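Local coordinates for beta-fructofuranosidase (Bifidobacterium adolescentis, PDB 6NOB), which probably hydrolyses the terminal beta-fructofuranoside residues of sucrose and related fructosides, at residues 488-498 and 584-595. Numbering follows the deposited sequence.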
# COMPACT_ATOMS: atom_id res chain seq x y z
N LYS A 488 -5.17 -0.27 -15.30
CA LYS A 488 -6.21 0.71 -15.56
C LYS A 488 -7.13 0.70 -14.37
O LYS A 488 -7.34 -0.38 -13.77
CB LYS A 488 -6.97 0.36 -16.85
CG LYS A 488 -7.81 1.46 -17.47
CD LYS A 488 -8.58 0.91 -18.67
CE LYS A 488 -9.04 2.00 -19.62
NZ LYS A 488 -10.27 2.70 -19.14
N PRO A 489 -7.69 1.84 -13.94
CA PRO A 489 -8.60 1.83 -12.80
C PRO A 489 -9.80 0.92 -13.05
O PRO A 489 -10.30 0.81 -14.18
CB PRO A 489 -9.03 3.30 -12.67
CG PRO A 489 -7.92 4.06 -13.29
CD PRO A 489 -7.41 3.21 -14.42
N VAL A 490 -10.23 0.24 -11.99
CA VAL A 490 -11.37 -0.66 -12.12
C VAL A 490 -12.61 0.15 -12.49
O VAL A 490 -12.69 1.36 -12.26
CB VAL A 490 -11.59 -1.47 -10.84
CG1 VAL A 490 -10.37 -2.31 -10.52
CG2 VAL A 490 -11.92 -0.55 -9.67
N SER A 491 -13.59 -0.54 -13.07
CA SER A 491 -14.80 0.13 -13.55
C SER A 491 -15.49 0.91 -12.44
O SER A 491 -16.06 1.97 -12.70
CB SER A 491 -15.75 -0.89 -14.18
OG SER A 491 -16.37 -1.70 -13.19
N GLU A 492 -15.41 0.42 -11.20
CA GLU A 492 -16.08 1.11 -10.09
C GLU A 492 -15.49 2.49 -9.84
O GLU A 492 -16.21 3.40 -9.43
CB GLU A 492 -16.00 0.26 -8.83
CG GLU A 492 -16.77 -1.05 -8.91
CD GLU A 492 -15.91 -2.20 -9.41
OE1 GLU A 492 -14.86 -1.93 -10.04
OE2 GLU A 492 -16.28 -3.36 -9.16
N VAL A 493 -14.18 2.66 -10.07
CA VAL A 493 -13.56 3.97 -9.89
C VAL A 493 -14.20 4.98 -10.84
O VAL A 493 -14.58 6.09 -10.43
CB VAL A 493 -12.04 3.88 -10.10
CG1 VAL A 493 -11.46 5.25 -10.44
CG2 VAL A 493 -11.37 3.30 -8.86
N TYR A 494 -14.35 4.62 -12.11
CA TYR A 494 -15.01 5.50 -13.07
C TYR A 494 -16.47 5.75 -12.68
O TYR A 494 -16.95 6.88 -12.76
CB TYR A 494 -14.95 4.90 -14.47
CG TYR A 494 -13.55 4.76 -15.04
CD1 TYR A 494 -12.83 5.87 -15.46
CD2 TYR A 494 -12.96 3.51 -15.18
CE1 TYR A 494 -11.56 5.75 -15.99
CE2 TYR A 494 -11.69 3.37 -15.71
CZ TYR A 494 -10.99 4.50 -16.11
OH TYR A 494 -9.73 4.37 -16.64
N ARG A 495 -17.17 4.70 -12.24
CA ARG A 495 -18.59 4.83 -11.93
C ARG A 495 -18.82 5.74 -10.72
O ARG A 495 -19.74 6.57 -10.73
CB ARG A 495 -19.20 3.45 -11.68
CG ARG A 495 -20.72 3.46 -11.45
CD ARG A 495 -21.21 2.09 -10.99
NE ARG A 495 -20.80 1.81 -9.61
CZ ARG A 495 -20.53 0.59 -9.14
NH1 ARG A 495 -20.61 -0.46 -9.94
NH2 ARG A 495 -20.17 0.44 -7.88
N GLU A 496 -18.00 5.60 -9.68
CA GLU A 496 -18.25 6.31 -8.43
C GLU A 496 -17.61 7.69 -8.35
O GLU A 496 -18.17 8.58 -7.71
CB GLU A 496 -17.77 5.46 -7.24
CG GLU A 496 -18.44 4.09 -7.13
CD GLU A 496 -19.94 4.18 -6.90
OE1 GLU A 496 -20.39 5.12 -6.21
OE2 GLU A 496 -20.67 3.30 -7.40
N LEU A 497 -16.46 7.89 -9.00
CA LEU A 497 -15.66 9.10 -8.77
C LEU A 497 -15.84 10.18 -9.83
O LEU A 497 -15.57 11.35 -9.53
CB LEU A 497 -14.17 8.75 -8.68
CG LEU A 497 -13.74 7.90 -7.48
CD1 LEU A 497 -12.23 7.77 -7.43
CD2 LEU A 497 -14.28 8.50 -6.19
N LEU A 498 -16.28 9.83 -11.04
CA LEU A 498 -16.41 10.81 -12.11
C LEU A 498 -17.69 11.62 -11.92
O LEU A 498 -18.80 11.08 -11.93
CB LEU A 498 -16.40 10.14 -13.47
CG LEU A 498 -15.04 10.02 -14.17
CD1 LEU A 498 -14.05 9.30 -13.28
CD2 LEU A 498 -15.21 9.30 -15.49
N GLU A 584 -5.10 9.84 -19.79
CA GLU A 584 -6.15 9.84 -18.78
C GLU A 584 -5.53 10.22 -17.44
O GLU A 584 -4.57 9.60 -16.99
CB GLU A 584 -6.82 8.46 -18.70
CG GLU A 584 -8.17 8.48 -18.01
CD GLU A 584 -8.91 7.16 -18.12
OE1 GLU A 584 -8.35 6.12 -17.73
OE2 GLU A 584 -10.07 7.18 -18.59
N VAL A 585 -6.09 11.26 -16.81
CA VAL A 585 -5.50 11.86 -15.62
C VAL A 585 -6.51 11.86 -14.48
O VAL A 585 -7.65 12.31 -14.65
CB VAL A 585 -5.03 13.30 -15.89
CG1 VAL A 585 -4.38 13.89 -14.65
CG2 VAL A 585 -4.07 13.34 -17.07
N PHE A 586 -6.09 11.34 -13.33
CA PHE A 586 -6.81 11.51 -12.06
C PHE A 586 -5.93 12.35 -11.15
O PHE A 586 -4.86 11.89 -10.73
CB PHE A 586 -7.12 10.16 -11.40
CG PHE A 586 -8.08 9.29 -12.16
CD1 PHE A 586 -7.64 8.52 -13.23
CD2 PHE A 586 -9.40 9.20 -11.77
CE1 PHE A 586 -8.52 7.70 -13.91
CE2 PHE A 586 -10.29 8.38 -12.46
CZ PHE A 586 -9.84 7.63 -13.53
N PHE A 587 -6.36 13.56 -10.83
CA PHE A 587 -5.69 14.38 -9.83
C PHE A 587 -6.63 14.63 -8.67
O PHE A 587 -7.72 15.19 -8.85
CB PHE A 587 -5.21 15.72 -10.40
CG PHE A 587 -4.43 16.53 -9.41
CD1 PHE A 587 -3.12 16.19 -9.10
CD2 PHE A 587 -5.01 17.59 -8.74
CE1 PHE A 587 -2.40 16.92 -8.17
CE2 PHE A 587 -4.30 18.32 -7.81
CZ PHE A 587 -2.99 17.98 -7.53
N ASP A 588 -6.21 14.23 -7.47
CA ASP A 588 -7.06 14.23 -6.28
C ASP A 588 -6.37 15.05 -5.18
O ASP A 588 -5.83 14.50 -4.22
CB ASP A 588 -7.35 12.79 -5.83
CG ASP A 588 -8.30 12.73 -4.65
OD1 ASP A 588 -9.03 13.71 -4.41
OD2 ASP A 588 -8.33 11.68 -3.98
N ARG A 589 -6.38 16.37 -5.36
CA ARG A 589 -5.91 17.34 -4.37
C ARG A 589 -4.40 17.28 -4.13
O ARG A 589 -3.71 18.30 -4.27
CB ARG A 589 -6.67 17.17 -3.05
CG ARG A 589 -8.12 17.63 -3.12
CD ARG A 589 -8.98 16.95 -2.07
NE ARG A 589 -8.61 17.32 -0.71
CZ ARG A 589 -9.09 18.38 -0.07
NH1 ARG A 589 -9.97 19.18 -0.67
NH2 ARG A 589 -8.69 18.65 1.16
N ASN A 590 -3.88 16.11 -3.75
CA ASN A 590 -2.45 16.02 -3.45
C ASN A 590 -1.80 14.77 -4.03
O ASN A 590 -0.76 14.33 -3.52
CB ASN A 590 -2.20 16.07 -1.94
CG ASN A 590 -2.82 14.90 -1.19
OD1 ASN A 590 -3.48 14.05 -1.79
ND2 ASN A 590 -2.59 14.84 0.11
N VAL A 591 -2.37 14.19 -5.09
CA VAL A 591 -1.79 13.01 -5.72
C VAL A 591 -2.33 12.93 -7.14
O VAL A 591 -3.49 13.25 -7.40
CB VAL A 591 -2.11 11.73 -4.91
CG1 VAL A 591 -3.62 11.53 -4.78
CG2 VAL A 591 -1.45 10.50 -5.53
N VAL A 592 -1.46 12.52 -8.06
CA VAL A 592 -1.81 12.36 -9.47
C VAL A 592 -1.62 10.90 -9.85
O VAL A 592 -0.73 10.22 -9.33
CB VAL A 592 -0.98 13.29 -10.39
CG1 VAL A 592 0.45 12.78 -10.53
CG2 VAL A 592 -1.64 13.43 -11.75
N GLU A 593 -2.48 10.42 -10.74
CA GLU A 593 -2.34 9.10 -11.34
C GLU A 593 -2.70 9.22 -12.81
O GLU A 593 -3.81 9.66 -13.15
CB GLU A 593 -3.22 8.05 -10.64
CG GLU A 593 -2.97 7.93 -9.14
CD GLU A 593 -3.64 6.73 -8.53
OE1 GLU A 593 -3.24 5.59 -8.87
OE2 GLU A 593 -4.56 6.91 -7.70
N VAL A 594 -1.77 8.85 -13.69
CA VAL A 594 -1.89 9.07 -15.12
C VAL A 594 -1.83 7.72 -15.83
O VAL A 594 -0.98 6.89 -15.52
CB VAL A 594 -0.78 10.00 -15.64
CG1 VAL A 594 -0.89 10.17 -17.15
CG2 VAL A 594 -0.86 11.35 -14.94
N PHE A 595 -2.74 7.52 -16.78
CA PHE A 595 -2.80 6.30 -17.58
C PHE A 595 -2.74 6.66 -19.05
O PHE A 595 -3.53 7.49 -19.52
CB PHE A 595 -4.06 5.49 -17.24
CG PHE A 595 -4.15 5.12 -15.79
CD1 PHE A 595 -4.75 5.96 -14.88
CD2 PHE A 595 -3.59 3.93 -15.34
CE1 PHE A 595 -4.81 5.63 -13.54
CE2 PHE A 595 -3.65 3.59 -14.00
CZ PHE A 595 -4.26 4.44 -13.10
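Pro489 lies over one face of the Phe595 ring, with its CD 3.6 Å from the ring centroid and almost on the ring normal: a CH-pi contact that suits a proline, whose ring offers slightly polarised C-H groups in a rigid, compact form. Its CG also reaches Phe586, 3.7 Å from CE1, bridging the two phenylalanines. Tyr494 CE1 comes to the edge of the Phe586 ring, 3.5 Å from its CZ, while Val493 CG1 and Leu498 CD1 lie near CE2; a flat, wholly apolar phenylalanine suits this buried place. The Tyr494 and Phe586 ring planes stand 54° apart, an oblique pairing. Tyrosine adds a hydroxyl to its packing ring: Tyr494 OH donates a very short hydrogen bond of 2.5 Å to Glu584 OE1, which lies in the plane of the tyrosine ring. Glu584 has its CG anti to the backbone N (chi1 -162°) and an extended chain, which carries the carboxylate out to that hydroxyl.

The contact joins the two domains expected of family 32, a five-bladed beta-propeller and a C-terminal beta-sandwich: helix 491-497 packs against strand 582-588, and the end of propeller strand 484-489 against Phe595 on strand 591-596. Were Phe595 an alanine, Pro489 would probably lose the aromatic face beneath its CD, opening a gap there and beside Lys488 CA. Further out, Lys488 NZ donates to Tyr494 OH at 3.1 Å; it is too far from Glu584 for a salt bridge, though its charge may still steady the carboxylate. Tyr521 of the sandwich hydrogen-bonds Glu584 OE2, so both oxygens of this buried glutamate have hydroxyl partners, and meets Phe586 edge-to-face.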